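Local coordinates for protein SYE1 (Shewanella oneidensis, PDB 4AWT) that binds flavin mononucleotide in a TIM barrel and probably works as an Old Yellow Enzyme-type oxidoreductase on CH-CH groups, at residues R19-P24 / V295-G300; A235-L240 / V282-A287; A270-D275 / F321-I326; P329-R334 / Y339-H344. The protein carries 1 engineered substitution. One frame throughout, in Å; residues are numbered along the deposited sequence.

Interaction 1. Residues R19-P24 / V295-G300. With FMN (flavin mononucleotide), chain B.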
# COMPACT_ATOMS: atom_id res chain seq x y z
N ARG A 19 -12.62 -9.80 9.29
CA ARG A 19 -12.63 -8.50 8.65
C ARG A 19 -11.37 -7.69 8.93
O ARG A 19 -11.35 -6.48 8.61
CB ARG A 19 -13.84 -7.67 9.08
CG ARG A 19 -15.17 -8.34 8.89
CD ARG A 19 -15.41 -8.83 7.50
NE ARG A 19 -16.79 -9.32 7.32
CZ ARG A 19 -17.81 -8.57 7.02
NH1 ARG A 19 -17.70 -7.26 6.89
NH2 ARG A 19 -19.01 -9.12 6.86
N ILE A 20 -10.36 -8.30 9.53
CA ILE A 20 -9.15 -7.60 9.94
C ILE A 20 -8.10 -7.72 8.82
O ILE A 20 -7.80 -8.82 8.35
CB ILE A 20 -8.62 -8.19 11.25
CG1 ILE A 20 -9.65 -7.96 12.35
CG2 ILE A 20 -7.25 -7.63 11.58
CD1 ILE A 20 -9.40 -8.79 13.59
N VAL A 21 -7.51 -6.57 8.49
CA VAL A 21 -6.44 -6.50 7.52
C VAL A 21 -5.14 -6.08 8.20
O VAL A 21 -5.10 -5.16 9.00
CB VAL A 21 -6.82 -5.50 6.40
CG1 VAL A 21 -5.70 -5.36 5.38
CG2 VAL A 21 -8.12 -5.94 5.75
N MET A 22 -4.05 -6.76 7.81
CA MET A 22 -2.72 -6.24 8.05
C MET A 22 -2.37 -5.40 6.83
O MET A 22 -2.18 -5.96 5.74
CB MET A 22 -1.70 -7.37 8.23
CG MET A 22 -0.29 -6.84 8.44
SD MET A 22 0.86 -8.21 8.59
CE MET A 22 2.41 -7.32 8.61
N PRO A 23 -2.39 -4.08 6.94
CA PRO A 23 -2.16 -3.22 5.78
C PRO A 23 -0.67 -3.22 5.48
O PRO A 23 0.15 -3.70 6.25
CB PRO A 23 -2.65 -1.87 6.29
CG PRO A 23 -2.22 -1.86 7.74
CD PRO A 23 -2.43 -3.31 8.21
N PRO A 24 -0.31 -2.61 4.33
CA PRO A 24 1.10 -2.53 3.93
C PRO A 24 1.92 -1.79 4.96
O PRO A 24 1.59 -0.68 5.37
CB PRO A 24 1.05 -1.75 2.63
CG PRO A 24 -0.25 -2.12 2.06
CD PRO A 24 -1.17 -2.06 3.28
N VAL A 295 -15.51 -4.62 -2.00
CA VAL A 295 -15.07 -4.65 -0.59
C VAL A 295 -14.32 -3.36 -0.29
O VAL A 295 -13.37 -3.00 -0.97
CB VAL A 295 -14.19 -5.89 -0.34
CG1 VAL A 295 -13.53 -5.82 1.02
CG2 VAL A 295 -15.04 -7.15 -0.48
N LEU A 296 -14.78 -2.67 0.77
CA LEU A 296 -14.19 -1.40 1.15
C LEU A 296 -13.41 -1.58 2.44
O LEU A 296 -13.94 -2.05 3.46
CB LEU A 296 -15.38 -0.43 1.18
CG LEU A 296 -15.09 1.04 1.39
CD1 LEU A 296 -14.07 1.56 0.39
CD2 LEU A 296 -16.38 1.85 1.27
N ILE A 297 -12.13 -1.23 2.39
CA ILE A 297 -11.20 -1.36 3.49
C ILE A 297 -10.76 0.03 3.93
O ILE A 297 -10.43 0.84 3.07
CB ILE A 297 -9.96 -2.18 3.09
CG1 ILE A 297 -10.33 -3.47 2.37
CG2 ILE A 297 -9.06 -2.39 4.28
CD1 ILE A 297 -9.18 -4.33 1.95
N TYR A 298 -10.75 0.31 5.23
CA TYR A 298 -10.17 1.53 5.77
C TYR A 298 -9.06 1.17 6.74
O TYR A 298 -9.19 0.20 7.49
CB TYR A 298 -11.20 2.40 6.51
CG TYR A 298 -12.13 3.16 5.62
CD1 TYR A 298 -13.19 2.57 4.97
CD2 TYR A 298 -11.95 4.51 5.43
CE1 TYR A 298 -14.05 3.29 4.19
CE2 TYR A 298 -12.80 5.25 4.61
CZ TYR A 298 -13.86 4.62 3.99
OH TYR A 298 -14.69 5.39 3.24
N ALA A 299 -8.03 2.02 6.78
CA ALA A 299 -7.00 1.91 7.80
C ALA A 299 -6.62 3.32 8.25
O ALA A 299 -6.59 4.25 7.45
CB ALA A 299 -5.75 1.23 7.29
N GLY A 300 -6.30 3.45 9.53
CA GLY A 300 -5.77 4.68 10.10
C GLY A 300 -6.40 4.94 11.47
O GLY A 300 -7.54 5.33 11.57
N1 FMN B . 1.27 2.25 3.58
C2 FMN B . 1.36 1.75 2.36
O2 FMN B . 0.41 1.83 1.53
N3 FMN B . 2.52 1.11 1.95
C4 FMN B . 3.62 0.95 2.77
O4 FMN B . 4.59 0.26 2.36
C4A FMN B . 3.55 1.58 4.02
N5 FMN B . 4.65 1.56 4.88
C5A FMN B . 4.40 1.82 6.25
C6 FMN B . 5.38 1.56 7.18
C7 FMN B . 5.16 1.78 8.56
C7M FMN B . 6.24 1.35 9.53
C8 FMN B . 3.97 2.31 8.96
C8M FMN B . 3.65 2.54 10.42
C9 FMN B . 2.97 2.59 8.01
C9A FMN B . 3.16 2.35 6.65
N10 FMN B . 2.14 2.57 5.71
C10 FMN B . 2.31 2.13 4.41
C1' FMN B . 0.84 3.06 6.16
C2' FMN B . -0.02 1.98 6.85
O2' FMN B . -0.46 1.01 5.91
C3' FMN B . -1.26 2.55 7.50
O3' FMN B . -2.18 3.06 6.54
C4' FMN B . -1.01 3.63 8.56
O4' FMN B . 0.05 3.27 9.44
C5' FMN B . -2.27 4.02 9.31
O5' FMN B . -2.81 2.90 10.05
P FMN B . -2.51 2.77 11.63
O1P FMN B . -1.03 2.49 11.76
O2P FMN B . -2.90 4.08 12.27
O3P FMN B . -3.37 1.60 12.04

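Interaction 2. Residues A235-L240 / V282-A287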
# COMPACT_ATOMS: atom_id res chain seq x y z
N ALA A 235 -5.73 7.71 -1.04
CA ALA A 235 -5.63 8.59 0.11
C ALA A 235 -6.28 9.92 -0.22
O ALA A 235 -5.62 10.88 -0.64
CB ALA A 235 -4.21 8.80 0.52
N PRO A 236 -7.60 10.03 -0.08
CA PRO A 236 -8.28 11.25 -0.53
C PRO A 236 -7.86 12.50 0.19
O PRO A 236 -7.83 13.57 -0.45
CB PRO A 236 -9.76 10.93 -0.28
CG PRO A 236 -9.86 9.43 -0.34
CD PRO A 236 -8.55 8.96 0.31
N LEU A 237 -7.61 12.43 1.51
CA LEU A 237 -7.54 13.63 2.30
C LEU A 237 -6.20 13.84 2.99
O LEU A 237 -5.89 14.99 3.39
CB LEU A 237 -8.63 13.67 3.36
CG LEU A 237 -10.05 13.69 2.81
CD1 LEU A 237 -11.02 13.69 3.98
CD2 LEU A 237 -10.32 14.89 1.93
N THR A 238 -5.39 12.83 3.18
CA THR A 238 -4.05 13.04 3.72
C THR A 238 -3.17 13.70 2.65
O THR A 238 -3.41 13.58 1.46
CB THR A 238 -3.44 11.75 4.24
OG1 THR A 238 -3.42 10.82 3.14
CG2 THR A 238 -4.20 11.17 5.41
N THR A 239 -2.19 14.44 3.14
CA THR A 239 -1.32 15.27 2.31
C THR A 239 0.12 15.22 2.76
O THR A 239 0.98 15.98 2.25
CB THR A 239 -1.82 16.73 2.31
OG1 THR A 239 -1.72 17.22 3.67
CG2 THR A 239 -3.22 16.87 1.77
N LEU A 240 0.46 14.34 3.70
CA LEU A 240 1.75 14.37 4.33
C LEU A 240 2.91 14.30 3.36
O LEU A 240 3.93 14.96 3.55
CB LEU A 240 1.83 13.16 5.32
CG LEU A 240 3.07 13.10 6.15
CD1 LEU A 240 3.15 14.26 7.12
CD2 LEU A 240 3.08 11.76 6.87
N VAL A 282 -18.29 11.43 7.68
CA VAL A 282 -19.11 10.26 7.41
C VAL A 282 -19.88 10.41 6.13
O VAL A 282 -20.03 9.44 5.40
CB VAL A 282 -20.03 9.98 8.63
CG1 VAL A 282 -21.03 8.92 8.28
CG2 VAL A 282 -19.24 9.55 9.85
N SER A 283 -20.37 11.60 5.80
CA SER A 283 -21.11 11.81 4.55
C SER A 283 -20.25 11.43 3.35
O SER A 283 -20.76 10.87 2.37
CB SER A 283 -21.59 13.25 4.43
OG SER A 283 -20.51 14.15 4.56
N PHE A 284 -18.99 11.76 3.42
CA PHE A 284 -18.05 11.43 2.34
C PHE A 284 -17.81 9.92 2.30
O PHE A 284 -17.84 9.30 1.23
CB PHE A 284 -16.77 12.19 2.53
CG PHE A 284 -15.67 11.88 1.54
CD1 PHE A 284 -15.87 11.65 0.20
CD2 PHE A 284 -14.38 11.82 1.99
CE1 PHE A 284 -14.82 11.39 -0.65
CE2 PHE A 284 -13.31 11.57 1.15
CZ PHE A 284 -13.55 11.34 -0.22
N LYS A 285 -17.60 9.29 3.47
CA LYS A 285 -17.48 7.85 3.50
C LYS A 285 -18.71 7.20 2.90
O LYS A 285 -18.60 6.21 2.16
CB LYS A 285 -17.24 7.37 4.94
CG LYS A 285 -15.94 7.81 5.51
CD LYS A 285 -15.71 7.23 6.92
CE LYS A 285 -14.36 7.58 7.44
NZ LYS A 285 -14.12 6.96 8.75
N ARG A 286 -19.90 7.69 3.19
CA ARG A 286 -21.09 7.09 2.64
C ARG A 286 -21.15 7.28 1.12
O ARG A 286 -21.60 6.38 0.41
CB ARG A 286 -22.36 7.56 3.32
CG ARG A 286 -22.43 7.12 4.78
CD ARG A 286 -23.81 7.28 5.33
NE ARG A 286 -23.89 7.03 6.73
CZ ARG A 286 -23.95 5.87 7.32
NH1 ARG A 286 -23.98 4.74 6.62
NH2 ARG A 286 -23.98 5.80 8.65
N ALA A 287 -20.71 8.41 0.62
CA ALA A 287 -20.63 8.61 -0.83
C ALA A 287 -19.68 7.61 -1.46
O ALA A 287 -19.98 7.03 -2.51
CB ALA A 287 -20.26 10.05 -1.16

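Interaction 3. Residues A270-D275 / F321-I326. With FMN (flavin mononucleotide), chain B; BOG (octyl beta-D-glucopyranoside), chain D; SO4 (sulfate ion), chain C.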
# COMPACT_ATOMS: atom_id res chain seq x y z
N ALA A 270 -6.60 4.82 2.80
CA ALA A 270 -5.62 5.15 3.82
C ALA A 270 -6.06 6.46 4.47
O ALA A 270 -5.87 7.56 3.92
CB ALA A 270 -4.25 5.27 3.21
N GLU A 271 -6.76 6.34 5.59
CA GLU A 271 -7.43 7.44 6.25
C GLU A 271 -6.53 8.31 7.10
O GLU A 271 -6.86 9.47 7.38
CB GLU A 271 -8.60 6.83 7.07
CG GLU A 271 -9.52 7.78 7.74
CD GLU A 271 -10.72 7.11 8.35
OE1 GLU A 271 -10.87 5.86 8.16
OE2 GLU A 271 -11.50 7.80 9.02
N VAL A 272 -5.42 7.75 7.56
CA VAL A 272 -4.39 8.43 8.35
C VAL A 272 -3.06 8.05 7.76
O VAL A 272 -2.88 6.88 7.39
CB VAL A 272 -4.45 8.01 9.82
CG1 VAL A 272 -3.31 8.64 10.62
CG2 VAL A 272 -5.80 8.34 10.44
N ASP A 273 -2.12 9.00 7.70
CA ASP A 273 -0.76 8.62 7.41
C ASP A 273 0.11 9.29 8.47
O ASP A 273 0.17 10.51 8.62
CB ASP A 273 -0.36 9.04 6.00
CG ASP A 273 0.81 8.28 5.44
OD1 ASP A 273 0.91 7.07 5.68
OD2 ASP A 273 1.60 8.92 4.69
N TRP A 274 0.66 8.42 9.32
CA TRP A 274 1.43 8.82 10.50
C TRP A 274 0.55 9.65 11.43
O TRP A 274 -0.39 9.10 12.03
CB TRP A 274 2.74 9.45 10.13
CG TRP A 274 3.62 8.46 9.46
CD1 TRP A 274 3.88 8.36 8.13
CD2 TRP A 274 4.33 7.40 10.08
NE1 TRP A 274 4.72 7.32 7.89
CE2 TRP A 274 5.01 6.71 9.07
CE3 TRP A 274 4.47 6.94 11.38
CZ2 TRP A 274 5.82 5.61 9.31
CZ3 TRP A 274 5.30 5.83 11.60
CH2 TRP A 274 5.95 5.20 10.56
N ASP A 275 0.87 10.95 11.57
CA ASP A 275 0.16 11.92 12.40
C ASP A 275 -0.84 12.75 11.58
O ASP A 275 -1.51 13.64 12.15
CB ASP A 275 1.14 12.89 13.09
CG ASP A 275 2.19 13.54 12.21
OD1 ASP A 275 2.44 13.10 11.04
OD2 ASP A 275 2.81 14.52 12.75
N PHE A 321 -5.21 -2.45 10.54
CA PHE A 321 -4.51 -1.97 11.73
C PHE A 321 -3.04 -2.04 11.43
O PHE A 321 -2.51 -3.15 11.24
CB PHE A 321 -4.83 -2.83 12.95
CG PHE A 321 -6.30 -2.92 13.28
CD1 PHE A 321 -7.11 -3.81 12.63
CD2 PHE A 321 -6.87 -2.11 14.24
CE1 PHE A 321 -8.45 -3.92 12.92
CE2 PHE A 321 -8.21 -2.23 14.53
CZ PHE A 321 -8.99 -3.15 13.89
N GLY A 322 -2.38 -0.89 11.29
CA GLY A 322 -0.99 -0.86 10.88
C GLY A 322 -0.04 -0.99 12.05
O GLY A 322 0.48 -2.05 12.36
N ARG A 323 0.14 0.14 12.74
CA ARG A 323 1.05 0.16 13.90
C ARG A 323 0.73 -0.93 14.89
O ARG A 323 1.67 -1.59 15.38
CB ARG A 323 1.14 1.58 14.47
CG ARG A 323 1.98 2.45 13.54
CD ARG A 323 1.82 3.94 13.73
NE ARG A 323 0.57 4.41 13.17
CZ ARG A 323 0.28 5.68 13.03
NH1 ARG A 323 1.17 6.60 13.44
NH2 ARG A 323 -0.87 6.06 12.46
N PRO A 324 -0.54 -1.21 15.23
CA PRO A 324 -0.77 -2.28 16.20
C PRO A 324 -0.31 -3.65 15.71
O PRO A 324 0.08 -4.49 16.52
CB PRO A 324 -2.28 -2.25 16.42
CG PRO A 324 -2.64 -0.78 16.18
CD PRO A 324 -1.76 -0.40 14.99
N PHE A 325 -0.36 -3.92 14.40
CA PHE A 325 0.12 -5.21 13.91
C PHE A 325 1.62 -5.36 13.98
O PHE A 325 2.13 -6.46 14.03
CB PHE A 325 -0.39 -5.48 12.48
CG PHE A 325 -1.35 -6.63 12.37
CD1 PHE A 325 -1.05 -7.86 12.91
CD2 PHE A 325 -2.57 -6.46 11.73
CE1 PHE A 325 -1.91 -8.92 12.80
CE2 PHE A 325 -3.44 -7.53 11.60
CZ PHE A 325 -3.10 -8.76 12.14
N ILE A 326 2.36 -4.25 14.00
CA ILE A 326 3.80 -4.40 14.12
C ILE A 326 4.15 -5.06 15.44
O ILE A 326 4.96 -5.98 15.48
CB ILE A 326 4.44 -3.02 13.98
CG1 ILE A 326 4.23 -2.56 12.53
CG2 ILE A 326 5.90 -2.99 14.41
CD1 ILE A 326 4.73 -1.13 12.35
N1 FMN B . 1.27 2.25 3.58
C2 FMN B . 1.36 1.75 2.36
O2 FMN B . 0.41 1.83 1.53
N3 FMN B . 2.52 1.11 1.95
C4 FMN B . 3.62 0.95 2.77
O4 FMN B . 4.59 0.26 2.36
C4A FMN B . 3.55 1.58 4.02
N5 FMN B . 4.65 1.56 4.88
C5A FMN B . 4.40 1.82 6.25
C6 FMN B . 5.38 1.56 7.18
C7 FMN B . 5.16 1.78 8.56
C7M FMN B . 6.24 1.35 9.53
C8 FMN B . 3.97 2.31 8.96
C8M FMN B . 3.65 2.54 10.42
C9 FMN B . 2.97 2.59 8.01
C9A FMN B . 3.16 2.35 6.65
N10 FMN B . 2.14 2.57 5.71
C10 FMN B . 2.31 2.13 4.41
C1' FMN B . 0.84 3.06 6.16
C2' FMN B . -0.02 1.98 6.85
O2' FMN B . -0.46 1.01 5.91
C3' FMN B . -1.26 2.55 7.50
O3' FMN B . -2.18 3.06 6.54
C4' FMN B . -1.01 3.63 8.56
O4' FMN B . 0.05 3.27 9.44
C5' FMN B . -2.27 4.02 9.31
O5' FMN B . -2.81 2.90 10.05
P FMN B . -2.51 2.77 11.63
O1P FMN B . -1.03 2.49 11.76
O2P FMN B . -2.90 4.08 12.27
O3P FMN B . -3.37 1.60 12.04
C1 BOG D . 7.50 6.20 5.57
O1 BOG D . 8.02 6.46 6.84
C2 BOG D . 7.60 4.75 5.20
O2 BOG D . 8.94 4.34 5.08
C3 BOG D . 6.93 4.44 3.85
O3 BOG D . 6.84 3.05 3.66
C4 BOG D . 5.49 4.96 3.92
O4 BOG D . 4.89 4.76 2.68
C5 BOG D . 5.42 6.43 4.33
O5 BOG D . 6.07 6.51 5.59
C6 BOG D . 4.00 6.92 4.44
O6 BOG D . 4.11 8.31 4.74
C1' BOG D . 8.48 7.78 7.03
C2' BOG D . 9.21 8.03 8.35
C3' BOG D . 8.51 7.48 9.55
C4' BOG D . 8.87 7.95 10.95
C5' BOG D . 9.34 6.72 11.75
C6' BOG D . 10.84 6.80 12.04
C7' BOG D . 11.29 5.55 12.80
C8' BOG D . 12.57 5.95 13.53
S SO4 C . 2.82 6.35 16.75
O1 SO4 C . 3.35 6.44 15.31
O2 SO4 C . 2.06 7.53 17.02
O3 SO4 C . 1.65 5.31 16.74
O4 SO4 C . 3.73 5.80 17.71

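Interaction 4. Residues P329-R334 / Y339-H344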
# COMPACT_ATOMS: atom_id res chain seq x y z
N PRO A 329 1.65 -9.64 17.03
CA PRO A 329 1.47 -10.60 15.95
C PRO A 329 0.11 -11.26 15.96
O PRO A 329 -0.45 -11.61 14.93
CB PRO A 329 2.62 -11.60 16.15
CG PRO A 329 2.96 -11.49 17.62
CD PRO A 329 2.77 -10.01 17.92
N ASP A 330 -0.42 -11.43 17.19
CA ASP A 330 -1.72 -11.97 17.50
C ASP A 330 -2.73 -10.88 17.72
O ASP A 330 -3.64 -10.99 18.56
CB ASP A 330 -1.65 -12.90 18.71
CG ASP A 330 -1.14 -12.24 19.96
OD1 ASP A 330 -0.50 -11.16 19.89
OD2 ASP A 330 -1.36 -12.84 21.03
N LEU A 331 -2.66 -9.78 16.95
CA LEU A 331 -3.58 -8.69 17.12
C LEU A 331 -5.02 -9.13 17.09
O LEU A 331 -5.81 -8.70 17.95
CB LEU A 331 -3.32 -7.59 16.07
CG LEU A 331 -4.24 -6.39 16.22
CD1 LEU A 331 -4.01 -5.62 17.49
CD2 LEU A 331 -4.08 -5.48 15.01
N PRO A 332 -5.46 -9.99 16.16
CA PRO A 332 -6.89 -10.38 16.15
C PRO A 332 -7.32 -10.97 17.51
O PRO A 332 -8.37 -10.55 18.04
CB PRO A 332 -7.00 -11.33 14.99
CG PRO A 332 -5.89 -10.88 14.03
CD PRO A 332 -4.75 -10.53 14.98
N GLU A 333 -6.57 -11.89 18.04
CA GLU A 333 -6.94 -12.48 19.34
C GLU A 333 -7.02 -11.45 20.41
O GLU A 333 -7.89 -11.48 21.28
CB GLU A 333 -5.96 -13.59 19.70
CG GLU A 333 -6.33 -14.37 20.93
CD GLU A 333 -7.40 -15.39 20.72
OE1 GLU A 333 -7.98 -15.50 19.60
OE2 GLU A 333 -7.80 -16.05 21.68
N ARG A 334 -6.08 -10.49 20.42
CA ARG A 334 -6.10 -9.45 21.41
C ARG A 334 -7.32 -8.56 21.26
O ARG A 334 -7.97 -8.21 22.27
CB ARG A 334 -4.83 -8.60 21.38
CG ARG A 334 -3.57 -9.37 21.62
CD ARG A 334 -2.40 -8.46 21.86
NE ARG A 334 -1.15 -9.16 21.81
CZ ARG A 334 -0.06 -8.90 22.54
NH1 ARG A 334 -0.08 -8.04 23.55
NH2 ARG A 334 1.04 -9.54 22.26
N TYR A 339 -7.44 -8.01 25.21
CA TYR A 339 -6.14 -8.09 25.83
C TYR A 339 -5.37 -6.81 25.49
O TYR A 339 -5.50 -6.28 24.41
CB TYR A 339 -5.35 -9.28 25.29
CG TYR A 339 -5.90 -10.63 25.56
CD1 TYR A 339 -6.58 -10.92 26.74
CD2 TYR A 339 -5.71 -11.66 24.63
CE1 TYR A 339 -7.05 -12.24 26.95
CE2 TYR A 339 -6.17 -12.93 24.84
CZ TYR A 339 -6.84 -13.21 25.98
OH TYR A 339 -7.33 -14.47 26.26
N PRO A 340 -4.52 -6.35 26.42
CA PRO A 340 -3.77 -5.13 26.13
C PRO A 340 -2.82 -5.34 24.97
O PRO A 340 -2.23 -6.38 24.79
CB PRO A 340 -3.00 -4.89 27.45
CG PRO A 340 -2.87 -6.27 28.06
CD PRO A 340 -4.21 -6.92 27.74
N LEU A 341 -2.67 -4.25 24.21
CA LEU A 341 -1.80 -4.23 23.05
C LEU A 341 -0.41 -3.77 23.44
O LEU A 341 -0.24 -2.72 24.09
CB LEU A 341 -2.34 -3.30 21.96
CG LEU A 341 -3.76 -3.60 21.50
CD1 LEU A 341 -4.05 -2.77 20.24
CD2 LEU A 341 -4.01 -5.06 21.23
N ALA A 342 0.60 -4.48 23.00
CA ALA A 342 1.95 -3.97 23.05
C ALA A 342 2.07 -2.78 22.13
O ALA A 342 1.32 -2.65 21.15
CB ALA A 342 2.93 -5.04 22.67
N GLU A 343 3.03 -1.90 22.38
CA GLU A 343 3.34 -0.81 21.48
C GLU A 343 4.67 -1.05 20.78
O GLU A 343 5.60 -1.65 21.33
CB GLU A 343 3.36 0.58 22.14
CG GLU A 343 1.99 1.05 22.65
CD GLU A 343 2.02 2.50 23.11
OE1 GLU A 343 2.30 2.82 24.27
OE2 GLU A 343 1.75 3.35 22.23
N HIS A 344 4.74 -0.56 19.54
CA HIS A 344 5.91 -0.75 18.73
C HIS A 344 7.02 0.24 19.09
O HIS A 344 6.77 1.34 19.62
CB HIS A 344 5.60 -0.61 17.24
CG HIS A 344 5.38 0.79 16.77
ND1 HIS A 344 4.19 1.44 16.86
CD2 HIS A 344 6.27 1.68 16.24
CE1 HIS A 344 4.36 2.67 16.40
NE2 HIS A 344 5.61 2.85 16.00
O HOH W 1 -6.67 -16.21 24.10

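Interaction 1. Residues R19-P24 / V295-G300
Val21 and Ile297 meet methyl to methyl inside the barrel, CG2 of Val21 lying 4.0 Å from CG2 of Ile297, with the two side chains crossing at about a right angle. This is the close part of the contact. On Val21 the touching branch lies beside the backbone N, because CG1 takes the place anti to it (chi1 178°); on Ile297 it is CG2 that stands anti to the backbone N, while the longer CG1 arm goes another way. A single pair of methyl groups therefore carries the packing here, with no hydrogen bond between the segments. Two residues further on in both segments the fit slackens: Pro23 CB and Ala299 CB are 4.5 Å apart, and the flavin mononucleotide (FMN) comes in beside them. Its ribityl hydroxyl O2' lies 3.6 Å from Pro23 CB and donates a hydrogen bond of 2.7 Å to the carbonyl oxygen of Pro24, while Gly300 CA approaches FMN O5' at 3.5 Å. At the other end of the segments Arg19 and Val295 are partly exposed to solvent. The strands 20-22 and 295-299 are the first and seventh of the eight-stranded TIM barrel, so they are not sheet neighbours. Strand 318-320 runs between them, its Met318 touching both Val21 and Ile297; Val55 of strand 53-60 packs on Val21, and His268 of strand 266-270 packs on Ile297 and Ala299.

Interaction 2. Residues A235-L240 / V282-A287
In the TIM barrel of this enzyme, Pro236 and Leu237, in the loop after the fifth strand, 230-234, meet Phe284 of an outer helix. Phe284 belongs to the first turn of helix 282-291, which follows the sixth strand, 266-270. The backbones stay well apart, the nearest CA atoms, those of Pro236 and Phe284, being 10.2 Å from each other, and the gap is spanned by the Phe284 ring from one side and the Pro236 and Leu237 side chains from the other. A chi1 of 176°, which sets CG opposite the backbone N, sends the ring out from the helix toward the loop. The contact is wholly apolar and modest in size, burying 104 Å² in total. Helix 248-261 supplies the surroundings: Ile249 and Thr253 pack against the Phe284 ring, Tyr252 against Pro236 and Pro248 against Leu237, so loop and ring share one helix as a common neighbour. The site is structural packing, about 11 Å from the flavin at the Pro236 side chain. Leu237 adds its methyl CD1, 4.2 Å from Phe284 CE2. Closer still is the proline, whose CB comes in the plane of the ring, at its edge, 3.8 Å from Phe284 CZ.

Interaction 3. Residues A270-D275 / F321-I326
The carbonyl oxygen of Trp274 is gripped by both terminal nitrogens of Arg323, in unequal ways. Arg323 NH2 approaches Trp274 O at 3.1 Å in the carbonyl plane, on a lone pair; Arg323 NH1, at 3.3 Å from the same oxygen, stands 51° out of that plane. The other N-H groups of the guanidinium also find acceptors. Arg323 NE donates to FMN O1P at 2.9 Å, NH2 gives its second proton to FMN O2P at 2.8 Å, and NH1 gives its second to sulfate O1 at 2.9 Å, so all five N-H bonds are used. A bend at chi3 (-76°) turns the group into this position. Nearby Arg301 donates to the same sulfate, an ion that probably came from the crystallisation liquor and whose charge would temper the closeness of the two arginines. This is the phosphate-binding site of the TIM barrel, built after its last strands at the start of helix 323-327: the backbone N of Arg323 donates to FMN O1P at 2.8 Å, and the N of Gly322 to FMN O3P, also at 2.8 Å. A methionine in place of Arg323 would probably cost the phosphate the NE and NH2 donors and one nearby positive charge, and leave the Trp274 carbonyl without either grip. The indole, its plane 77° from the guanidinium, faces the benzenoid rim of the flavin on one side and the octyl chain of a bound octyl glucoside on the other, while Trp274 NE1 donates to the sugar-ring O5 at 2.8 Å.

Interaction 4. Residues P329-R334 / Y339-H344
Arg334 and Tyr339 cross at about a right angle, guanidinium and phenol ring planes 77° apart, and the arginine reaches past the tyrosine to the returning loop. Its chain is extended from CG to NE, which carries the charged end back toward the N-terminal end of helix 331-337, to two different oxygens. Arg334 NH1 donates to Pro340 O at 3.0 Å, in both the guanidinium and the carbonyl plane, while NE forms a salt bridge of 2.8 Å with Asp330 OD1, an oxygen that NH2 also reaches, on its syn lone pair, at 3.3 Å. The aliphatic part is used too: Arg334 CB lies 3.6 Å from Leu341 CD2, a methyl that meets Leu331 CD1 obliquely at 3.8 Å. A leucine at Arg334 would probably leave Asp330 without its counter-charge and Pro340 O without its donor, one tie of the loop to the helix lost. Glu333 and Tyr339 instead run side by side, carboxylate and ring 50° apart; a water donates to Glu333 OE2 (2.7 Å) and also bonds Tyr339 OH (2.9 Å), while Glu333 OE1 is salt-bridged to Arg336. The Tyr339 ring stacks with Tyr363 and His337. At the backbone, Tyr339 N donates to Arg334 O at 3.0 Å, on a lone pair. This bond from residue i+5 back to residue i, just past the helix end and beside apolar contact of the same two residues, is consistent with a Schellman motif.

From the N terminus, interaction 1 closes the longest loop, joining the first barrel strand to the seventh across some 270 residues. Interaction 2 lies wholly inside that loop, linking the loop after the fifth strand to the helix after the sixth. Interaction 3 crosses both: it starts between the segments of interaction 2 and ends beyond strand 295-299, at the helix after the eighth strand. Interactions 1 and 3 also touch, through probable backbone bonds Ala299 to Glu271 and Val21 to Phe321, and share the flavin; a Lys285-Glu271 salt bridge joins 2 to 3. Interaction 4 follows in series, packing onto 3 through Leu331 and His344 and onto 1 through Pro332.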